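Local coordinates for protein transglutaminase-like enzymes, putative cysteine protease (Cytophaga hutchinsonii, PDB 3ISR) that is probably a cysteine protease or related hydrolase of the transglutaminase-like superfamily, with its natural substrate unknown, at residues L128-F136 against I189-I197; Y143-Y154 against I222-R233. All coordinates share one frame; numbering follows the deposited sequence.

Interaction 1 of 2, residues L128-F136 against I189-I197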
loop_
_atom_site.group_PDB
_atom_site.type_symbol
_atom_site.label_atom_id
_atom_site.label_comp_id
_atom_site.label_asym_id
_atom_site.label_seq_id
_atom_site.Cartn_x
_atom_site.Cartn_y
_atom_site.Cartn_z
ATOM N N LEU B 128 -8.364 -1.601 9.910
ATOM C CA LEU B 128 -9.259 -2.751 9.713
ATOM C C LEU B 128 -10.517 -2.718 10.587
ATOM O O LEU B 128 -11.236 -3.708 10.664
ATOM C CB LEU B 128 -8.468 -4.060 9.936
ATOM C CG LEU B 128 -7.333 -4.329 8.941
ATOM C CD1 LEU B 128 -6.500 -5.548 9.348
ATOM C CD2 LEU B 128 -7.871 -4.515 7.526
ATOM N N GLN B 129 -10.805 -1.580 11.215
ATOM C CA GLN B 129 -11.967 -1.494 12.120
ATOM C C GLN B 129 -13.325 -1.732 11.422
ATOM O O GLN B 129 -14.155 -2.498 11.913
ATOM C CB GLN B 129 -12.011 -0.140 12.852
ATOM C CG GLN B 129 -10.791 0.202 13.699
ATOM C CD GLN B 129 -10.854 1.636 14.242
ATOM O OE1 GLN B 129 -11.614 1.922 15.164
ATOM N NE2 GLN B 129 -10.054 2.541 13.662
ATOM N N LYS B 130 -13.558 -1.072 10.284
ATOM C CA LYS B 130 -14.842 -1.248 9.586
ATOM C C LYS B 130 -15.005 -2.655 9.107
ATOM O O LYS B 130 -16.056 -3.247 9.290
ATOM C CB LYS B 130 -14.992 -0.291 8.414
ATOM C CG LYS B 130 -15.711 0.967 8.783
ATOM C CD LYS B 130 -16.101 1.750 7.547
ATOM C CE LYS B 130 -16.505 3.158 7.925
ATOM N NZ LYS B 130 -17.698 3.139 8.831
ATOM N N LEU B 131 -13.940 -3.185 8.506
ATOM C CA LEU B 131 -13.926 -4.551 7.995
ATOM C C LEU B 131 -14.220 -5.554 9.102
ATOM O O LEU B 131 -15.054 -6.427 8.922
ATOM C CB LEU B 131 -12.574 -4.877 7.325
ATOM C CG LEU B 131 -12.349 -6.289 6.750
ATOM C CD1 LEU B 131 -11.403 -6.235 5.542
ATOM C CD2 LEU B 131 -11.812 -7.284 7.815
ATOM N N ALA B 132 -13.525 -5.430 10.235
ATOM C CA ALA B 132 -13.697 -6.384 11.341
ATOM C C ALA B 132 -15.100 -6.313 11.926
ATOM O O ALA B 132 -15.685 -7.341 12.270
ATOM C CB ALA B 132 -12.659 -6.157 12.437
ATOM N N TYR B 133 -15.631 -5.105 12.056
ATOM C CA TYR B 133 -16.984 -4.945 12.563
ATOM C C TYR B 133 -17.984 -5.567 11.593
ATOM O O TYR B 133 -18.906 -6.249 12.005
ATOM C CB TYR B 133 -17.346 -3.472 12.815
ATOM C CG TYR B 133 -18.701 -3.333 13.493
ATOM C CD1 TYR B 133 -18.855 -3.637 14.850
ATOM C CD2 TYR B 133 -19.830 -2.914 12.776
ATOM C CE1 TYR B 133 -20.110 -3.523 15.483
ATOM C CE2 TYR B 133 -21.081 -2.796 13.396
ATOM C CZ TYR B 133 -21.210 -3.102 14.747
ATOM O OH TYR B 133 -22.434 -2.986 15.369
ATOM N N LYS B 134 -17.779 -5.324 10.299
ATOM C CA LYS B 134 -18.658 -5.854 9.244
ATOM C C LYS B 134 -18.696 -7.371 9.289
ATOM O O LYS B 134 -19.753 -7.983 9.218
ATOM C CB LYS B 134 -18.116 -5.457 7.882
ATOM C CG LYS B 134 -19.101 -4.760 7.011
ATOM C CD LYS B 134 -18.799 -3.280 7.013
ATOM C CE LYS B 134 -20.077 -2.483 7.007
ATOM N NZ LYS B 134 -19.741 -1.048 7.196
ATOM N N GLU B 135 -17.512 -7.967 9.402
ATOM C CA GLU B 135 -17.363 -9.402 9.309
ATOM C C GLU B 135 -17.748 -10.102 10.612
ATOM O O GLU B 135 -18.362 -11.156 10.568
ATOM C CB GLU B 135 -15.922 -9.748 8.886
ATOM C CG GLU B 135 -15.747 -11.144 8.308
ATOM C CD GLU B 135 -16.716 -11.451 7.169
ATOM O OE1 GLU B 135 -17.440 -12.468 7.276
ATOM O OE2 GLU B 135 -16.754 -10.681 6.184
ATOM N N PHE B 136 -17.411 -9.511 11.763
ATOM C CA PHE B 136 -17.545 -10.207 13.054
ATOM C C PHE B 136 -18.376 -9.476 14.111
ATOM O O PHE B 136 -18.628 -10.025 15.181
ATOM C CB PHE B 136 -16.161 -10.530 13.656
ATOM C CG PHE B 136 -15.212 -11.176 12.695
ATOM C CD1 PHE B 136 -15.330 -12.526 12.377
ATOM C CD2 PHE B 136 -14.201 -10.430 12.105
ATOM C CE1 PHE B 136 -14.463 -13.120 11.477
ATOM C CE2 PHE B 136 -13.316 -11.007 11.212
ATOM C CZ PHE B 136 -13.452 -12.364 10.885
ATOM N N ILE B 189 -4.359 -11.324 15.273
ATOM C CA ILE B 189 -4.077 -10.237 16.236
ATOM C C ILE B 189 -4.706 -8.940 15.752
ATOM O O ILE B 189 -5.401 -8.256 16.513
ATOM C CB ILE B 189 -2.564 -10.025 16.418
ATOM C CG1 ILE B 189 -1.942 -11.212 17.151
ATOM C CG2 ILE B 189 -2.288 -8.744 17.226
ATOM C CD1 ILE B 189 -0.441 -11.324 16.925
ATOM N N ALA B 190 -4.496 -8.612 14.479
ATOM C CA ALA B 190 -5.027 -7.353 13.959
ATOM C C ALA B 190 -6.535 -7.307 14.060
ATOM O O ALA B 190 -7.090 -6.294 14.445
ATOM C CB ALA B 190 -4.589 -7.119 12.501
ATOM N N LEU B 191 -7.195 -8.396 13.682
ATOM C CA LEU B 191 -8.657 -8.434 13.724
ATOM C C LEU B 191 -9.195 -8.379 15.145
ATOM O O LEU B 191 -10.198 -7.715 15.394
ATOM C CB LEU B 191 -9.188 -9.650 12.944
ATOM C CG LEU B 191 -8.954 -9.612 11.421
ATOM C CD1 LEU B 191 -9.201 -10.992 10.811
ATOM C CD2 LEU B 191 -9.838 -8.545 10.718
ATOM N N CYS B 192 -8.519 -9.039 16.090
ATOM C CA CYS B 192 -8.904 -8.909 17.513
ATOM C C CYS B 192 -8.794 -7.478 18.004
ATOM O O CYS B 192 -9.730 -6.942 18.590
ATOM C CB CYS B 192 -8.010 -9.746 18.404
ATOM S SG CYS B 192 -8.370 -11.490 18.368
ATOM N N ARG B 193 -7.631 -6.862 17.797
ATOM C CA ARG B 193 -7.455 -5.489 18.254
ATOM C C ARG B 193 -8.451 -4.543 17.594
ATOM O O ARG B 193 -8.892 -3.566 18.211
ATOM C CB ARG B 193 -6.037 -4.994 17.973
ATOM C CG ARG B 193 -4.982 -5.721 18.774
ATOM C CD ARG B 193 -3.616 -5.056 18.589
ATOM N NE ARG B 193 -2.583 -5.880 19.225
ATOM C CZ ARG B 193 -1.345 -6.002 18.774
ATOM N NH1 ARG B 193 -0.961 -5.304 17.693
ATOM N NH2 ARG B 193 -0.501 -6.826 19.396
ATOM N N ALA B 194 -8.796 -4.822 16.342
ATOM C CA ALA B 194 -9.741 -3.962 15.608
ATOM C C ALA B 194 -11.097 -3.954 16.305
ATOM O O ALA B 194 -11.867 -2.985 16.193
ATOM C CB ALA B 194 -9.866 -4.457 14.166
ATOM N N LEU B 195 -11.384 -5.038 17.027
ATOM C CA LEU B 195 -12.628 -5.198 17.805
ATOM C C LEU B 195 -12.460 -4.902 19.298
ATOM O O LEU B 195 -13.308 -5.291 20.115
ATOM C CB LEU B 195 -13.199 -6.620 17.621
ATOM C CG LEU B 195 -13.590 -7.001 16.186
ATOM C CD1 LEU B 195 -13.702 -8.520 16.031
ATOM C CD2 LEU B 195 -14.872 -6.288 15.745
ATOM N N SER B 196 -11.377 -4.211 19.653
ATOM C CA SER B 196 -11.073 -3.840 21.053
ATOM C C SER B 196 -10.848 -5.049 21.964
ATOM O O SER B 196 -11.238 -5.042 23.133
ATOM C CB SER B 196 -12.151 -2.921 21.654
ATOM O OG SER B 196 -12.411 -1.825 20.793
ATOM N N ILE B 197 -10.206 -6.084 21.432
ATOM C CA ILE B 197 -9.853 -7.254 22.240
ATOM C C ILE B 197 -8.322 -7.299 22.282
ATOM O O ILE B 197 -7.689 -7.344 21.226
ATOM C CB ILE B 197 -10.416 -8.552 21.594
ATOM C CG1 ILE B 197 -11.938 -8.478 21.492
ATOM C CG2 ILE B 197 -10.004 -9.827 22.388
ATOM C CD1 ILE B 197 -12.530 -9.503 20.505
HETATM O O HOH W 1 -14.451 -2.750 14.579
HETATM O O HOH W 2 -10.587 -0.628 16.947
#

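Interaction 2 of 2, residues Y143-Y154 against I222-R233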
loop_
_atom_site.group_PDB
_atom_site.type_symbol
_atom_site.label_atom_id
_atom_site.label_comp_id
_atom_site.label_asym_id
_atom_site.label_seq_id
_atom_site.Cartn_x
_atom_site.Cartn_y
_atom_site.Cartn_z
ATOM N N TYR B 143 -15.141 -14.686 23.543
ATOM C CA TYR B 143 -14.471 -15.916 23.148
ATOM C C TYR B 143 -14.964 -16.352 21.776
ATOM O O TYR B 143 -14.164 -16.652 20.886
ATOM C CB TYR B 143 -14.679 -17.046 24.160
ATOM C CG TYR B 143 -14.079 -18.348 23.657
ATOM C CD1 TYR B 143 -12.706 -18.600 23.776
ATOM C CD2 TYR B 143 -14.872 -19.298 23.014
ATOM C CE1 TYR B 143 -12.149 -19.773 23.282
ATOM C CE2 TYR B 143 -14.325 -20.473 22.521
ATOM C CZ TYR B 143 -12.971 -20.705 22.660
ATOM O OH TYR B 143 -12.448 -21.875 22.177
ATOM N N SER B 144 -16.282 -16.382 21.604
ATOM C CA SER B 144 -16.856 -16.780 20.317
ATOM C C SER B 144 -16.420 -15.852 19.187
ATOM O O SER B 144 -16.196 -16.293 18.051
ATOM C CB SER B 144 -18.375 -16.861 20.406
ATOM O OG SER B 144 -18.732 -17.948 21.238
ATOM N N LYS B 145 -16.271 -14.574 19.499
ATOM C CA LYS B 145 -15.771 -13.649 18.518
ATOM C C LYS B 145 -14.350 -14.004 18.050
ATOM O O LYS B 145 -14.084 -14.035 16.852
ATOM C CB LYS B 145 -15.803 -12.239 19.082
ATOM C CG LYS B 145 -15.809 -11.200 18.017
ATOM C CD LYS B 145 -17.003 -10.304 18.203
ATOM C CE LYS B 145 -16.734 -9.239 19.201
ATOM N NZ LYS B 145 -18.032 -8.608 19.538
ATOM N N VAL B 146 -13.447 -14.293 18.985
ATOM C CA VAL B 146 -12.064 -14.640 18.606
ATOM C C VAL B 146 -12.002 -15.977 17.875
ATOM O O VAL B 146 -11.238 -16.161 16.917
ATOM C CB VAL B 146 -11.092 -14.632 19.806
ATOM C CG1 VAL B 146 -9.640 -14.894 19.335
ATOM C CG2 VAL B 146 -11.147 -13.288 20.528
ATOM N N LEU B 147 -12.835 -16.910 18.307
ATOM C CA LEU B 147 -12.871 -18.185 17.648
ATOM C C LEU B 147 -13.386 -18.035 16.215
ATOM O O LEU B 147 -12.853 -18.678 15.302
ATOM C CB LEU B 147 -13.727 -19.177 18.448
ATOM C CG LEU B 147 -13.690 -20.602 17.918
ATOM C CD1 LEU B 147 -12.282 -21.181 18.027
ATOM C CD2 LEU B 147 -14.727 -21.474 18.672
ATOM N N ALA B 148 -14.384 -17.173 16.012
ATOM C CA ALA B 148 -14.887 -16.912 14.664
ATOM C C ALA B 148 -13.827 -16.261 13.773
ATOM O O ALA B 148 -13.775 -16.527 12.556
ATOM C CB ALA B 148 -16.130 -16.044 14.702
ATOM N N ILE B 149 -13.014 -15.392 14.374
ATOM C CA ILE B 149 -11.906 -14.767 13.658
ATOM C C ILE B 149 -10.948 -15.856 13.188
ATOM O O ILE B 149 -10.555 -15.896 12.013
ATOM C CB ILE B 149 -11.166 -13.724 14.546
ATOM C CG1 ILE B 149 -12.016 -12.455 14.656
ATOM C CG2 ILE B 149 -9.744 -13.378 13.962
ATOM C CD1 ILE B 149 -11.534 -11.479 15.721
ATOM N N THR B 150 -10.625 -16.762 14.109
ATOM C CA THR B 150 -9.651 -17.818 13.892
ATOM C C THR B 150 -10.157 -18.759 12.811
ATOM O O THR B 150 -9.399 -19.168 11.917
ATOM C CB THR B 150 -9.386 -18.562 15.228
ATOM O OG1 THR B 150 -8.862 -17.620 16.178
ATOM C CG2 THR B 150 -8.381 -19.670 15.046
ATOM N N ASP B 151 -11.443 -19.093 12.878
ATOM C CA ASP B 151 -12.037 -19.977 11.884
ATOM C C ASP B 151 -12.145 -19.281 10.516
ATOM O O ASP B 151 -11.871 -19.900 9.477
ATOM C CB ASP B 151 -13.400 -20.512 12.359
ATOM C CG ASP B 151 -13.276 -21.512 13.526
ATOM O OD1 ASP B 151 -12.148 -22.020 13.793
ATOM O OD2 ASP B 151 -14.317 -21.795 14.181
ATOM N N TRP B 152 -12.525 -18.003 10.506
ATOM C CA TRP B 152 -12.571 -17.260 9.243
ATOM C C TRP B 152 -11.195 -17.288 8.547
ATOM O O TRP B 152 -11.111 -17.559 7.364
ATOM C CB TRP B 152 -13.055 -15.813 9.439
ATOM C CG TRP B 152 -13.243 -15.108 8.127
ATOM C CD1 TRP B 152 -14.383 -15.047 7.382
ATOM C CD2 TRP B 152 -12.230 -14.412 7.377
ATOM N NE1 TRP B 152 -14.151 -14.336 6.225
ATOM C CE2 TRP B 152 -12.835 -13.949 6.191
ATOM C CE3 TRP B 152 -10.872 -14.140 7.599
ATOM C CZ2 TRP B 152 -12.131 -13.206 5.229
ATOM C CZ3 TRP B 152 -10.164 -13.409 6.636
ATOM C CH2 TRP B 152 -10.798 -12.960 5.462
ATOM N N ILE B 153 -10.122 -17.036 9.295
ATOM C CA ILE B 153 -8.779 -17.028 8.715
ATOM C C ILE B 153 -8.439 -18.408 8.142
ATOM O O ILE B 153 -7.943 -18.520 7.023
ATOM C CB ILE B 153 -7.720 -16.581 9.746
ATOM C CG1 ILE B 153 -7.976 -15.120 10.141
ATOM C CG2 ILE B 153 -6.297 -16.753 9.183
ATOM C CD1 ILE B 153 -7.181 -14.646 11.375
ATOM N N TYR B 154 -8.719 -19.455 8.907
ATOM C CA TYR B 154 -8.413 -20.806 8.422
ATOM C C TYR B 154 -9.128 -21.096 7.098
ATOM O O TYR B 154 -8.544 -21.690 6.161
ATOM C CB TYR B 154 -8.774 -21.880 9.463
ATOM C CG TYR B 154 -8.547 -23.252 8.888
ATOM C CD1 TYR B 154 -7.254 -23.763 8.742
ATOM C CD2 TYR B 154 -9.613 -24.009 8.424
ATOM C CE1 TYR B 154 -7.030 -24.999 8.159
ATOM C CE2 TYR B 154 -9.399 -25.268 7.845
ATOM C CZ TYR B 154 -8.105 -25.747 7.721
ATOM O OH TYR B 154 -7.884 -26.983 7.157
ATOM N N ILE B 222 -8.990 -12.685 27.358
ATOM C CA ILE B 222 -10.424 -12.901 27.475
ATOM C C ILE B 222 -10.734 -13.334 28.895
ATOM O O ILE B 222 -10.220 -14.359 29.368
ATOM C CB ILE B 222 -10.933 -14.030 26.528
ATOM C CG1 ILE B 222 -10.523 -13.766 25.070
ATOM C CG2 ILE B 222 -12.456 -14.171 26.658
ATOM C CD1 ILE B 222 -10.719 -14.966 24.149
ATOM N N GLY B 223 -11.566 -12.549 29.568
ATOM C CA GLY B 223 -11.981 -12.870 30.936
ATOM C C GLY B 223 -10.809 -12.986 31.886
ATOM O O GLY B 223 -10.827 -13.809 32.800
ATOM N N GLY B 224 -9.783 -12.169 31.677
ATOM C CA GLY B 224 -8.659 -12.133 32.609
ATOM C C GLY B 224 -7.536 -13.128 32.325
ATOM O O GLY B 224 -6.572 -13.213 33.082
ATOM N N ASN B 225 -7.651 -13.852 31.218
ATOM C CA ASN B 225 -6.660 -14.850 30.850
ATOM C C ASN B 225 -6.239 -14.698 29.414
ATOM O O ASN B 225 -7.075 -14.417 28.567
ATOM C CB ASN B 225 -7.240 -16.253 31.024
ATOM C CG ASN B 225 -7.619 -16.544 32.463
ATOM O OD1 ASN B 225 -8.786 -16.761 32.773
ATOM N ND2 ASN B 225 -6.634 -16.535 33.350
ATOM N N TRP B 226 -4.961 -14.950 29.133
ATOM C CA TRP B 226 -4.488 -15.030 27.746
ATOM C C TRP B 226 -4.872 -16.409 27.198
ATOM O O TRP B 226 -4.432 -17.437 27.735
ATOM C CB TRP B 226 -2.971 -14.823 27.680
ATOM C CG TRP B 226 -2.569 -13.435 27.941
ATOM C CD1 TRP B 226 -2.028 -12.936 29.094
ATOM C CD2 TRP B 226 -2.697 -12.321 27.036
ATOM N NE1 TRP B 226 -1.804 -11.576 28.958
ATOM C CE2 TRP B 226 -2.204 -11.180 27.706
ATOM C CE3 TRP B 226 -3.172 -12.188 25.721
ATOM C CZ2 TRP B 226 -2.159 -9.906 27.099
ATOM C CZ3 TRP B 226 -3.140 -10.908 25.115
ATOM C CH2 TRP B 226 -2.641 -9.793 25.811
ATOM N N ILE B 227 -5.735 -16.428 26.182
ATOM C CA ILE B 227 -6.233 -17.664 25.622
ATOM C C ILE B 227 -5.554 -17.830 24.270
ATOM O O ILE B 227 -5.590 -16.912 23.455
ATOM C CB ILE B 227 -7.758 -17.625 25.400
ATOM C CG1 ILE B 227 -8.529 -17.280 26.700
ATOM C CG2 ILE B 227 -8.256 -18.952 24.793
ATOM C CD1 ILE B 227 -8.314 -18.258 27.888
ATOM N N ILE B 228 -4.982 -19.005 24.031
ATOM C CA ILE B 228 -4.243 -19.258 22.801
ATOM C C ILE B 228 -5.123 -19.686 21.625
ATOM O O ILE B 228 -6.097 -20.431 21.792
ATOM C CB ILE B 228 -3.095 -20.276 23.042
ATOM C CG1 ILE B 228 -2.087 -20.198 21.876
ATOM C CG2 ILE B 228 -3.628 -21.692 23.260
ATOM C CD1 ILE B 228 -0.647 -20.427 22.296
ATOM N N PHE B 229 -4.772 -19.219 20.425
ATOM C CA PHE B 229 -5.528 -19.529 19.201
ATOM C C PHE B 229 -4.545 -19.728 18.060
ATOM O O PHE B 229 -3.501 -19.093 18.034
ATOM C CB PHE B 229 -6.446 -18.372 18.813
ATOM C CG PHE B 229 -7.592 -18.161 19.758
ATOM C CD1 PHE B 229 -8.824 -18.757 19.518
ATOM C CD2 PHE B 229 -7.435 -17.358 20.887
ATOM C CE1 PHE B 229 -9.902 -18.559 20.407
ATOM C CE2 PHE B 229 -8.495 -17.164 21.787
ATOM C CZ PHE B 229 -9.728 -17.764 21.544
ATOM N N ASP B 230 -4.885 -20.574 17.097
ATOM C CA ASP B 230 -3.975 -20.817 15.980
ATOM C C ASP B 230 -4.794 -21.082 14.740
ATOM O O ASP B 230 -5.284 -22.187 14.548
ATOM C CB ASP B 230 -3.043 -22.007 16.285
ATOM C CG ASP B 230 -2.140 -22.373 15.122
ATOM O OD1 ASP B 230 -2.086 -21.651 14.109
ATOM O OD2 ASP B 230 -1.474 -23.429 15.203
ATOM N N ALA B 231 -4.930 -20.063 13.900
ATOM C CA ALA B 231 -5.747 -20.157 12.705
ATOM C C ALA B 231 -5.183 -21.074 11.633
ATOM O O ALA B 231 -5.904 -21.393 10.687
ATOM C CB ALA B 231 -6.035 -18.762 12.124
ATOM N N THR B 232 -3.930 -21.520 11.762
ATOM C CA THR B 232 -3.405 -22.493 10.777
ATOM C C THR B 232 -3.989 -23.882 10.989
ATOM O O THR B 232 -4.010 -24.695 10.066
ATOM C CB THR B 232 -1.852 -22.648 10.792
ATOM O OG1 THR B 232 -1.437 -23.272 12.017
ATOM C CG2 THR B 232 -1.151 -21.292 10.605
ATOM N N ARG B 233 -4.426 -24.147 12.217
ATOM C CA ARG B 233 -4.846 -25.481 12.673
ATOM C C ARG B 233 -3.791 -26.573 12.477
ATOM O O ARG B 233 -4.138 -27.746 12.354
ATOM C CB ARG B 233 -6.151 -25.909 12.000
ATOM C CG ARG B 233 -7.334 -25.071 12.397
ATOM C CD ARG B 233 -8.580 -25.585 11.702
ATOM N NE ARG B 233 -9.723 -24.725 11.976
ATOM C CZ ARG B 233 -10.933 -24.891 11.456
ATOM N NH1 ARG B 233 -11.900 -24.036 11.769
ATOM N NH2 ARG B 233 -11.177 -25.902 10.623
HETATM O O HOH W 3 -9.340 -22.322 13.203
#

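Interaction 1 of 2, residues L128-F136 against I189-I197
A132 and A194 bring the two helices together, CB of A132 lying 3.7 Å from CB of A194. With methyl groups at this point, the axes approach to 8.9 Å, and at 86° they run nearly perpendicular. L195 of 189-197 extends the contact along helix 129-136. Its chi1 of -62° sets CG beside its own backbone N, and from CB the chain reaches CG, 4.0 Å from CB of A132. The two branches then part: CD1 lies 4.0 Å from CB of F136, while CD2 rests against the A132 carbonyl, 3.7 Å from its O. L191, one turn earlier, forks in the same way, with CD2 3.7 Å from CD2 of L131 and CD1 beside CE2 of the F136 ring.

Helix 181-194 is the helix that, in transglutaminase-like folds, probably carries the nucleophilic cysteine at its start; the contact lies at its far end. There a Schellman motif with S196 as the C-prime residue closes the helix, I197 N bonding to C192 O and S196 N to R193 O.

No direct hydrogen bond crosses the interface. Two waters bridge it instead, both donating to A194 O. One also donates to Q129 O at 2.7 Å; the other makes a weak bond to Q129 OE1. On the buried flank, L128 CD1 meets CB of A190, and L128 also packs on F171 and I174 of helix 170-176.

Interaction 2 of 2, residues Y143-Y154 against I222-R233
V146 CG1 sits over the face of the F229 ring, 3.5 Å from its centroid and 9° off the normal, a CH-pi contact. Y143 approaches the same ring obliquely, while V146 CG2 meets I222 CD1. T150 reaches F229 with its hydroxyl, OG1 lying 3.5 Å from CD1. That hydroxyl donates to V146 O at 2.9 Å, on the opposite face of the carbonyl from T150 N. Beyond F229, A231 CB touches T150 O and, at about a right angle to that, I153 CG2 at 3.6 Å.

At the polar edge R233, extended from CG to NE, lays its guanidinium flat on the Y154 ring (centres 4.1 Å apart, planes at 15°). Its NH1 donates to D151 OD1 at 2.9 Å, a salt bridge that meets the carboxylate from above its plane. A water accepting from R233 NE also donates to D151 OD1.

D230 starts an Asx turn to T232 N, and its OD2 bonds H215 NE2, consistent with the His-Asp pair of the transglutaminase triad. Helix 142-156 lies along strand 225-229, their axes 10.0 Å apart at 21°, and the strand pairs with strand 215-222; V146 and I153 also touch C192 and F184 of helix 181-194.

How the interactions relate
Helix 142-156 joins the two contacts: F136 and L195 of interaction 1 pack on it, L195 CD1 lying 3.7 Å from I149 CD1, while its other side faces 222-233 in interaction 2. Their centres are about 13 Å apart. Both are mainly buried, but interaction 2, at 662 Å² against 419 Å², buries more. Interaction 1 crosses two helices nearly at right angles on alanines, leucines and the F136 side chain, with only waters carrying polar links across it. Interaction 2 sets a helix along a strand, with a core centred on the F229 ring and aliphatic groups, and a salt bridge and an arginine-tyrosine stack at its exposed end. Helices 181-194 and 142-156 both contact strand 215-222.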